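Local coordinates for putative iron-regulated protein A (Parabacteroides distasonis ATCC 8503, PDB 4ECG) that binds calcium ions and, as an imelysin-like member of the M75 peptidase family, is a putative metalloendopeptidase whose activity remains inferred, at residues 48-53 with 85-90; 125-130 with 170-175; 259-264 with 268-273; 328-333 with 370-375. All coordinates share one frame; numbering follows the deposited sequence.

Contact 1. Residues 48-53 with 85-90; sequences YKDMLT and RVPWEQ
The indole of W88 receives the end of the selenomethionine M51 obliquely, near the root of the six-membered ring: SE of M51 lies 3.7 Å from CE3 of W88, and CE of M51 is 3.6 Å from CB of W88. With SE 5.0 Å from the centroid of that ring and 73° off its normal, this is a Met-aromatic contact of slanted geometry. M51 gets there because its CG is anti to the backbone N (chi1 -162°) and the chain stays extended, running alongside W88 in the same direction. The second flat group, the R85 guanidinium, has OE2 of E89 3.3 Å above one face near the rim, a pairing of charges without a directed N-H; R85 also bridges to D109 and D287.

Next to M51, the ring of P87 packs on the backbone of helix 48-53, its CG 3.8 Å from CA of M51. P87 lacks an N-H for the preceding turn, and the helix kinks there. OD2 of D50 rests 3.6 Å from CB of P87, while the carboxylate is engaged by R303 and K54. NE1 of W88 bonds to D109, which together with E92 holds a calcium ion whose nearest approach to the W88 side chain is about 4 Å. A valine in place of W88 would probably leave the end of M51 poorly packed and D109 without its indole donor. The two helices run nearly antiparallel, the axes of the two segments approaching to 8.5 Å with a signed crossing angle of -152°, and form a helical hairpin of the imelysin fold with W88 next to a calcium site.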
# COMPACT_ATOMS: atom_id res chain seq x y z
N TYR A 48 -11.42 0.75 -1.14
CA TYR A 48 -11.25 1.76 -2.16
C TYR A 48 -12.30 2.84 -1.99
O TYR A 48 -12.04 3.99 -2.22
CB TYR A 48 -11.35 1.10 -3.54
CG TYR A 48 -10.15 0.27 -3.98
CD1 TYR A 48 -8.87 0.64 -3.67
CD2 TYR A 48 -10.30 -0.83 -4.78
CE1 TYR A 48 -7.75 -0.10 -4.10
CE2 TYR A 48 -9.19 -1.59 -5.21
CZ TYR A 48 -7.91 -1.20 -4.89
OH TYR A 48 -6.80 -1.91 -5.30
N LYS A 49 -13.51 2.48 -1.61
CA LYS A 49 -14.56 3.46 -1.35
C LYS A 49 -14.17 4.37 -0.19
O LYS A 49 -14.43 5.56 -0.21
CB LYS A 49 -15.90 2.73 -1.08
CG LYS A 49 -17.05 3.52 -0.45
CD LYS A 49 -17.82 4.40 -1.44
CE LYS A 49 -19.15 4.94 -0.86
NZ LYS A 49 -20.19 3.88 -0.60
N ASP A 50 -13.57 3.80 0.83
CA ASP A 50 -13.15 4.55 2.01
C ASP A 50 -12.02 5.46 1.54
O ASP A 50 -11.94 6.62 1.95
CB ASP A 50 -12.66 3.59 3.11
CG ASP A 50 -12.13 4.28 4.40
OD1 ASP A 50 -12.75 5.26 4.89
OD2 ASP A 50 -11.09 3.79 4.95
N MSE A 51 -11.14 4.93 0.70
CA MSE A 51 -10.09 5.77 0.10
C MSE A 51 -10.71 6.98 -0.69
O MSE A 51 -10.25 8.11 -0.51
CB MSE A 51 -9.18 4.96 -0.81
CG MSE A 51 -7.83 5.67 -1.10
SE MSE A 51 -6.78 4.64 -2.31
CE MSE A 51 -5.51 6.10 -2.68
N LEU A 52 -11.73 6.76 -1.52
CA LEU A 52 -12.26 7.87 -2.31
C LEU A 52 -12.84 8.91 -1.35
O LEU A 52 -12.56 10.11 -1.52
CB LEU A 52 -13.28 7.44 -3.37
CG LEU A 52 -13.94 8.54 -4.23
CD1 LEU A 52 -12.90 9.39 -4.96
CD2 LEU A 52 -14.96 7.96 -5.21
N THR A 53 -13.57 8.46 -0.33
CA THR A 53 -14.20 9.38 0.62
C THR A 53 -13.08 10.18 1.30
O THR A 53 -13.14 11.40 1.33
CB THR A 53 -15.10 8.65 1.66
OG1 THR A 53 -16.19 7.98 0.99
CG2 THR A 53 -15.67 9.64 2.68
N ARG A 85 -4.12 7.94 3.58
CA ARG A 85 -3.07 6.98 3.41
C ARG A 85 -3.32 5.62 4.08
O ARG A 85 -2.73 4.64 3.68
CB ARG A 85 -1.74 7.57 3.88
CG ARG A 85 -0.57 6.73 3.41
CD ARG A 85 0.72 7.49 3.34
NE ARG A 85 1.79 6.61 2.89
CZ ARG A 85 2.15 6.42 1.63
NH1 ARG A 85 1.55 7.04 0.63
NH2 ARG A 85 3.13 5.60 1.37
N VAL A 86 -4.17 5.58 5.11
CA VAL A 86 -4.49 4.32 5.81
C VAL A 86 -5.08 3.35 4.79
O VAL A 86 -4.50 2.31 4.55
CB VAL A 86 -5.32 4.50 7.09
CG1 VAL A 86 -5.73 3.14 7.70
CG2 VAL A 86 -4.53 5.34 8.13
N PRO A 87 -6.16 3.73 4.11
CA PRO A 87 -6.78 2.73 3.23
C PRO A 87 -5.96 2.41 2.01
O PRO A 87 -6.01 1.29 1.51
CB PRO A 87 -8.15 3.34 2.87
CG PRO A 87 -8.02 4.76 3.17
CD PRO A 87 -7.04 4.87 4.33
N TRP A 88 -5.19 3.37 1.54
CA TRP A 88 -4.34 3.11 0.42
C TRP A 88 -3.31 2.07 0.81
O TRP A 88 -3.05 1.15 0.05
CB TRP A 88 -3.66 4.39 -0.07
CG TRP A 88 -2.51 4.13 -1.01
CD1 TRP A 88 -1.19 4.40 -0.78
CD2 TRP A 88 -2.54 3.53 -2.34
NE1 TRP A 88 -0.43 4.03 -1.82
CE2 TRP A 88 -1.18 3.51 -2.80
CE3 TRP A 88 -3.53 3.04 -3.16
CZ2 TRP A 88 -0.82 2.98 -4.01
CZ3 TRP A 88 -3.17 2.51 -4.40
CH2 TRP A 88 -1.84 2.48 -4.81
N GLU A 89 -2.69 2.19 1.97
CA GLU A 89 -1.66 1.24 2.33
C GLU A 89 -2.30 -0.10 2.73
O GLU A 89 -1.70 -1.15 2.54
CB GLU A 89 -0.79 1.77 3.47
CG GLU A 89 0.12 2.91 3.13
CD GLU A 89 1.16 2.56 2.09
OE1 GLU A 89 2.10 1.80 2.34
OE2 GLU A 89 1.06 3.10 0.99
N GLN A 90 -3.53 -0.05 3.27
CA GLN A 90 -4.33 -1.23 3.54
C GLN A 90 -4.82 -1.91 2.27
O GLN A 90 -5.53 -2.92 2.34
CB GLN A 90 -5.50 -0.91 4.50
CG GLN A 90 -4.98 -0.58 5.90
CD GLN A 90 -6.04 -0.51 6.97
OE1 GLN A 90 -7.22 -0.54 6.70
NE2 GLN A 90 -5.60 -0.39 8.20

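Contact 2. Residues 125-130 with 170-175; sequences GEFSKI and AKNELE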
# COMPACT_ATOMS: atom_id res chain seq x y z
N GLY A 125 7.63 27.27 -12.94
CA GLY A 125 6.20 27.17 -13.06
C GLY A 125 5.76 26.30 -14.19
O GLY A 125 4.62 26.41 -14.59
N GLU A 126 6.63 25.42 -14.68
CA GLU A 126 6.29 24.51 -15.79
C GLU A 126 5.51 23.27 -15.30
O GLU A 126 5.96 22.13 -15.34
CB GLU A 126 7.55 24.13 -16.61
CG GLU A 126 7.26 23.96 -18.11
CD GLU A 126 8.37 23.23 -18.91
OE1 GLU A 126 9.50 23.17 -18.40
OE2 GLU A 126 8.09 22.72 -20.04
N PHE A 127 4.31 23.52 -14.84
CA PHE A 127 3.50 22.46 -14.24
C PHE A 127 3.11 21.31 -15.14
O PHE A 127 2.89 20.20 -14.65
CB PHE A 127 2.27 23.04 -13.56
CG PHE A 127 2.60 24.03 -12.51
CD1 PHE A 127 3.36 23.65 -11.42
CD2 PHE A 127 2.13 25.32 -12.59
CE1 PHE A 127 3.67 24.58 -10.43
CE2 PHE A 127 2.44 26.26 -11.64
CZ PHE A 127 3.20 25.90 -10.55
N SER A 128 3.09 21.53 -16.45
CA SER A 128 2.87 20.45 -17.42
C SER A 128 3.77 19.21 -17.26
O SER A 128 3.38 18.10 -17.64
CB SER A 128 2.92 20.96 -18.89
OG SER A 128 4.18 21.50 -19.23
N LYS A 129 4.95 19.39 -16.70
CA LYS A 129 5.87 18.29 -16.49
C LYS A 129 5.35 17.26 -15.46
O LYS A 129 5.92 16.18 -15.35
CB LYS A 129 7.25 18.83 -16.06
CG LYS A 129 8.02 19.61 -17.13
CD LYS A 129 9.43 20.07 -16.64
CE LYS A 129 10.61 19.11 -16.96
NZ LYS A 129 10.83 17.89 -16.07
N ILE A 130 4.32 17.58 -14.68
CA ILE A 130 3.91 16.73 -13.57
C ILE A 130 2.66 15.92 -13.85
O ILE A 130 2.34 15.01 -13.09
CB ILE A 130 3.77 17.53 -12.27
CG1 ILE A 130 2.37 18.09 -12.09
CG2 ILE A 130 4.83 18.63 -12.19
CD1 ILE A 130 2.21 18.83 -10.78
N ALA A 170 6.78 28.90 -1.49
CA ALA A 170 6.74 29.68 -2.73
C ALA A 170 5.31 29.66 -3.35
O ALA A 170 4.64 28.64 -3.28
CB ALA A 170 7.77 29.15 -3.74
N LYS A 171 4.86 30.78 -3.96
CA LYS A 171 3.54 30.91 -4.61
C LYS A 171 3.36 29.73 -5.60
O LYS A 171 2.31 29.13 -5.66
CB LYS A 171 3.40 32.28 -5.38
CG LYS A 171 2.06 33.11 -5.34
CD LYS A 171 1.86 34.08 -6.61
CE LYS A 171 1.18 35.51 -6.47
NZ LYS A 171 1.93 36.87 -6.42
N ASN A 172 4.40 29.43 -6.39
CA ASN A 172 4.33 28.32 -7.34
C ASN A 172 4.20 26.97 -6.64
O ASN A 172 3.56 26.08 -7.16
CB ASN A 172 5.54 28.28 -8.27
CG ASN A 172 5.49 29.30 -9.38
OD1 ASN A 172 4.47 29.94 -9.57
ND2 ASN A 172 6.60 29.46 -10.13
N GLU A 173 4.81 26.83 -5.48
CA GLU A 173 4.80 25.58 -4.75
C GLU A 173 3.41 25.29 -4.25
O GLU A 173 3.03 24.14 -4.18
CB GLU A 173 5.77 25.70 -3.61
CG GLU A 173 5.97 24.47 -2.78
CD GLU A 173 6.95 24.69 -1.65
OE1 GLU A 173 7.43 25.85 -1.50
OE2 GLU A 173 7.28 23.70 -0.95
N LEU A 174 2.63 26.33 -3.93
CA LEU A 174 1.24 26.16 -3.52
C LEU A 174 0.39 25.66 -4.67
O LEU A 174 -0.43 24.74 -4.51
CB LEU A 174 0.65 27.48 -2.99
CG LEU A 174 1.14 27.82 -1.57
CD1 LEU A 174 0.91 29.30 -1.30
CD2 LEU A 174 0.50 26.96 -0.48
N GLU A 175 0.56 26.26 -5.83
CA GLU A 175 -0.16 25.77 -6.98
C GLU A 175 0.26 24.30 -7.31
O GLU A 175 -0.55 23.44 -7.70
CB GLU A 175 0.03 26.72 -8.16
CG GLU A 175 -0.81 26.33 -9.36
CD GLU A 175 -2.34 26.39 -9.12
OE1 GLU A 175 -2.80 27.19 -8.23
OE2 GLU A 175 -3.07 25.63 -9.87
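The carbonyl oxygen of F127, the residue whose ring reaches N172 and E175 across this contact, accepts from I130 N at 3.0 Å and so braces the turn that carries the ring. The ring itself points at the first turns of helix 171-196. Its CZ stands 3.4 Å from the backbone O of N172, with that oxygen at the ring edge and near its plane, so the rim hydrogens of F127 face a partly negative atom. On the neighbouring side, CE2 of F127 is 4.0 Å from CG of E175. With CG anti to the backbone N (chi1 -174°) the E175 methylenes lie by the ring; the bend at chi2 then carries the carboxylate off.

Over the centre of one ring face sits C of G125, 4.0 Å above the plane. G125, just past helix 115-124, leaves helical geometry with a positive phi of 78°, E126 after it is the centre of an inverse gamma turn, and the turn brings the F127 ring against the backbone of G125. At the start of the opposing helix A170 holds the N-cap position: its N-H is taken by OE1 of E173, three residues on, at 3.1 Å and on the anti side of the carboxylate. Alanine has no side chain to return the bond, so this is not a full capping box; R162 bridges to the other oxygen of E173. The amide of N172 stands almost upright to the F127 ring, the planes 82° apart. Its ND2 donates to the carbonyl of I122 and passes 3.7 Å from N of G125, tying the N-terminal turn of helix 171-196 to the C-terminal end of helix 115-124. Farther in, I121, Y176 and L179 also touch F127.

Contact 3. Residues 259-264 with 268-273; sequences NGSNKD and PNNPGV
Both N-H groups of the N270 amide are spent on the loop 259-264. ND2 of N270 donates to OG of S261 at 2.9 Å, somewhat bent (142°) and tilted from the amide plane. It also donates to OD1 of N262 at 3.0 Å, this time within its own plane and nearly along the C=O axis of N262; the two amides are almost coplanar, 19° apart. The oxygen OD1 of N270 turns to its own helix, where it offers an in-plane lone pair to N of V273 at 2.9 Å, an N-cap bond for helix 271-275.

The acceptors are shared too. OG of S261 takes K263 N at 3.0 Å, closing an ST turn, and is further bonded to the carbonyl of W258. OD1 of N262 receives a weak bond from D264 N, while ND2 of N262 is bonded to D267. Beside this network, CG of P271 rests 4.0 Å from CB of S261.

Were a leucine to stand in for N270, S261 OG and N262 OD1 would probably lose their shared donor, and V273 N its cap. One amide thus joins the loop to the N-cap of helix 271-275, which probably restrains its rotation from both its nitrogen and its oxygen.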
# COMPACT_ATOMS: atom_id res chain seq x y z
N ASN A 259 23.62 1.02 7.21
CA ASN A 259 24.82 0.27 7.61
C ASN A 259 26.11 0.66 6.87
O ASN A 259 27.14 0.75 7.49
CB ASN A 259 24.58 -1.25 7.59
CG ASN A 259 23.56 -1.68 8.64
OD1 ASN A 259 23.46 -1.07 9.70
ND2 ASN A 259 22.80 -2.73 8.35
N GLY A 260 26.02 0.92 5.56
CA GLY A 260 27.13 1.47 4.82
C GLY A 260 27.44 2.95 5.11
O GLY A 260 28.45 3.43 4.64
N SER A 261 26.61 3.67 5.89
CA SER A 261 26.78 5.14 6.02
C SER A 261 27.54 5.64 7.27
O SER A 261 28.07 4.87 8.04
CB SER A 261 25.40 5.81 6.00
OG SER A 261 24.76 5.72 7.29
N ASN A 262 27.55 6.96 7.46
CA ASN A 262 28.11 7.60 8.66
C ASN A 262 27.25 7.42 9.93
O ASN A 262 27.68 7.81 11.01
CB ASN A 262 28.36 9.12 8.41
CG ASN A 262 27.08 9.91 8.05
OD1 ASN A 262 25.96 9.40 8.09
ND2 ASN A 262 27.26 11.15 7.67
N LYS A 263 26.05 6.85 9.80
CA LYS A 263 25.12 6.59 10.92
C LYS A 263 24.73 7.84 11.75
O LYS A 263 24.56 7.78 12.96
CB LYS A 263 25.64 5.45 11.79
CG LYS A 263 25.76 4.13 11.03
CD LYS A 263 25.85 2.89 11.94
CE LYS A 263 26.21 1.63 11.15
NZ LYS A 263 26.05 0.37 11.94
N ASP A 264 24.56 8.95 11.05
CA ASP A 264 24.13 10.22 11.60
C ASP A 264 22.73 10.52 11.03
O ASP A 264 22.58 10.92 9.85
CB ASP A 264 25.15 11.30 11.21
CG ASP A 264 24.79 12.67 11.75
OD1 ASP A 264 23.86 12.76 12.58
OD2 ASP A 264 25.43 13.67 11.32
N PRO A 268 21.22 15.55 6.61
CA PRO A 268 20.24 15.54 5.53
C PRO A 268 20.60 14.69 4.27
O PRO A 268 19.72 14.42 3.47
CB PRO A 268 20.12 17.03 5.14
CG PRO A 268 21.42 17.64 5.56
CD PRO A 268 21.83 16.89 6.80
N ASN A 269 21.86 14.28 4.09
CA ASN A 269 22.21 13.38 2.96
C ASN A 269 22.48 11.93 3.31
O ASN A 269 22.94 11.16 2.44
CB ASN A 269 23.39 13.95 2.19
CG ASN A 269 23.04 15.27 1.57
OD1 ASN A 269 23.62 16.29 1.93
ND2 ASN A 269 21.99 15.28 0.72
N ASN A 270 22.16 11.54 4.54
CA ASN A 270 22.32 10.15 4.94
C ASN A 270 21.50 9.25 4.02
O ASN A 270 20.31 9.43 3.89
CB ASN A 270 21.91 9.93 6.38
CG ASN A 270 22.14 8.51 6.81
OD1 ASN A 270 21.27 7.66 6.61
ND2 ASN A 270 23.32 8.24 7.39
N PRO A 271 22.18 8.32 3.33
CA PRO A 271 21.46 7.48 2.37
C PRO A 271 20.42 6.53 3.00
O PRO A 271 19.43 6.19 2.37
CB PRO A 271 22.58 6.70 1.65
CG PRO A 271 23.81 6.85 2.53
CD PRO A 271 23.65 8.15 3.26
N GLY A 272 20.64 6.10 4.23
CA GLY A 272 19.63 5.36 4.92
C GLY A 272 18.38 6.19 5.14
O GLY A 272 17.27 5.76 4.79
N VAL A 273 18.54 7.37 5.76
CA VAL A 273 17.39 8.23 6.02
C VAL A 273 16.68 8.47 4.70
O VAL A 273 15.49 8.21 4.61
CB VAL A 273 17.72 9.57 6.71
CG1 VAL A 273 16.49 10.49 6.74
CG2 VAL A 273 18.22 9.32 8.11

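Contact 4. Residues 328-333 with 370-375; sequences SLMVVQ and TGLGVV
The selenium of M330, a selenomethionine, rests against the backbone of G371, 3.7 Å from its C and 3.8 Å from N of L372. Beyond it CE touches CD2 of L372 at 3.6 Å, the two side chains crossing at about a right angle, while CG meets CG2 of V375 at 4.0 Å on the next turn. The chain curls to do this: it bends at chi2 (-73°) and again at chi3, wrapping the SE-CE end over the helix surface instead of driving straight into it. At G371 a CB would fall about 3.0 Å from the selenium, so the bare backbone is what allows so close a seat.

In the next shell F16, L368 and Y299 also touch M330, and L372 leans on M239 and S243 of helix 239-259. Behind these side chains stand helices 324-343 and 355-377, nearly antiparallel here; the axes of segments 328-333 and 370-375 approach to 10.4 Å with a signed crossing angle of -148°. In helix 355-377, N of V375 bonds back to O of G371.

Buried, and with apolar side chains on both sides, the contact rests on shape and dispersion around the M330 side chain, with no polar bond between the segments; the fit of M330 at G371 probably helps set how the helices pack.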
# COMPACT_ATOMS: atom_id res chain seq x y z
N SER A 328 -3.52 -22.30 11.43
CA SER A 328 -3.17 -21.87 12.75
C SER A 328 -1.79 -21.20 12.68
O SER A 328 -1.60 -20.17 13.30
CB SER A 328 -3.19 -23.06 13.67
OG SER A 328 -2.86 -22.65 14.94
N LEU A 329 -0.88 -21.74 11.88
CA LEU A 329 0.45 -21.11 11.75
C LEU A 329 0.39 -19.70 11.06
O LEU A 329 1.22 -18.82 11.35
CB LEU A 329 1.42 -22.03 11.02
CG LEU A 329 2.09 -23.15 11.80
CD1 LEU A 329 2.84 -23.99 10.76
CD2 LEU A 329 3.05 -22.67 12.93
N MSE A 330 -0.58 -19.52 10.15
CA MSE A 330 -0.86 -18.28 9.46
C MSE A 330 -1.51 -17.25 10.33
O MSE A 330 -1.17 -16.06 10.24
CB MSE A 330 -1.79 -18.50 8.27
CG MSE A 330 -1.12 -19.08 7.00
SE MSE A 330 0.01 -17.85 6.07
CE MSE A 330 -1.00 -16.21 6.23
N VAL A 331 -2.46 -17.69 11.14
CA VAL A 331 -3.07 -16.80 12.13
C VAL A 331 -1.96 -16.19 13.02
O VAL A 331 -1.87 -14.99 13.13
CB VAL A 331 -4.15 -17.56 12.97
CG1 VAL A 331 -4.59 -16.72 14.18
CG2 VAL A 331 -5.31 -17.95 12.05
N VAL A 332 -1.10 -17.04 13.59
CA VAL A 332 0.01 -16.62 14.46
C VAL A 332 0.93 -15.66 13.69
O VAL A 332 1.30 -14.61 14.17
CB VAL A 332 0.79 -17.86 15.03
CG1 VAL A 332 2.20 -17.48 15.52
CG2 VAL A 332 -0.02 -18.58 16.15
N GLN A 333 1.24 -15.99 12.45
CA GLN A 333 2.27 -15.27 11.72
C GLN A 333 1.83 -13.88 11.29
O GLN A 333 2.65 -12.97 11.27
CB GLN A 333 2.71 -16.07 10.48
CG GLN A 333 4.03 -15.64 9.90
CD GLN A 333 5.20 -15.79 10.85
OE1 GLN A 333 5.36 -16.81 11.51
NE2 GLN A 333 6.06 -14.76 10.90
N THR A 370 6.65 -17.13 2.99
CA THR A 370 6.68 -18.56 2.81
C THR A 370 5.32 -19.18 3.06
O THR A 370 4.87 -20.03 2.30
CB THR A 370 7.67 -19.17 3.81
OG1 THR A 370 8.95 -18.60 3.55
CG2 THR A 370 7.76 -20.70 3.65
N GLY A 371 4.66 -18.75 4.13
CA GLY A 371 3.34 -19.29 4.52
C GLY A 371 2.28 -19.05 3.45
O GLY A 371 1.54 -19.96 3.08
N LEU A 372 2.21 -17.81 2.96
CA LEU A 372 1.30 -17.49 1.88
C LEU A 372 1.61 -18.31 0.61
O LEU A 372 0.70 -18.68 -0.07
CB LEU A 372 1.34 -15.99 1.57
CG LEU A 372 0.84 -15.08 2.70
CD1 LEU A 372 1.41 -13.68 2.46
CD2 LEU A 372 -0.68 -15.16 2.77
N GLY A 373 2.87 -18.60 0.32
CA GLY A 373 3.24 -19.54 -0.77
C GLY A 373 2.62 -20.93 -0.63
O GLY A 373 2.19 -21.56 -1.63
N VAL A 374 2.58 -21.41 0.62
CA VAL A 374 2.09 -22.76 0.89
C VAL A 374 0.58 -22.74 0.73
O VAL A 374 0.02 -23.60 0.03
CB VAL A 374 2.50 -23.28 2.28
CG1 VAL A 374 1.89 -24.65 2.50
CG2 VAL A 374 4.01 -23.38 2.37
N VAL A 375 -0.07 -21.72 1.29
CA VAL A 375 -1.50 -21.56 1.08
C VAL A 375 -1.81 -21.52 -0.43
O VAL A 375 -2.74 -22.14 -0.86
CB VAL A 375 -2.11 -20.31 1.76
CG1 VAL A 375 -3.59 -20.25 1.40
CG2 VAL A 375 -1.98 -20.35 3.28

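In the fold
From the N terminus the four contacts follow in series, none nested in or crossing another. Contact 1 closes the hairpin of helices 29-68 and 71-89; contact 2 then folds the loop after helix 115-124 onto the start of helix 171-196, which also packs on the 48-53 side of contact 1. Contact 3 closes a tight loop between helices 239-259 and 271-275. Last, contact 4 pairs helices 324-343 and 355-377, with helix 239-259 beside L372. Helix 284-300 touches both contact 1 and contact 4, linking the core to the C-terminal helices. Contacts 2 and 4 lie on opposite sides of the chain's centre, their own centres about 47 Å apart.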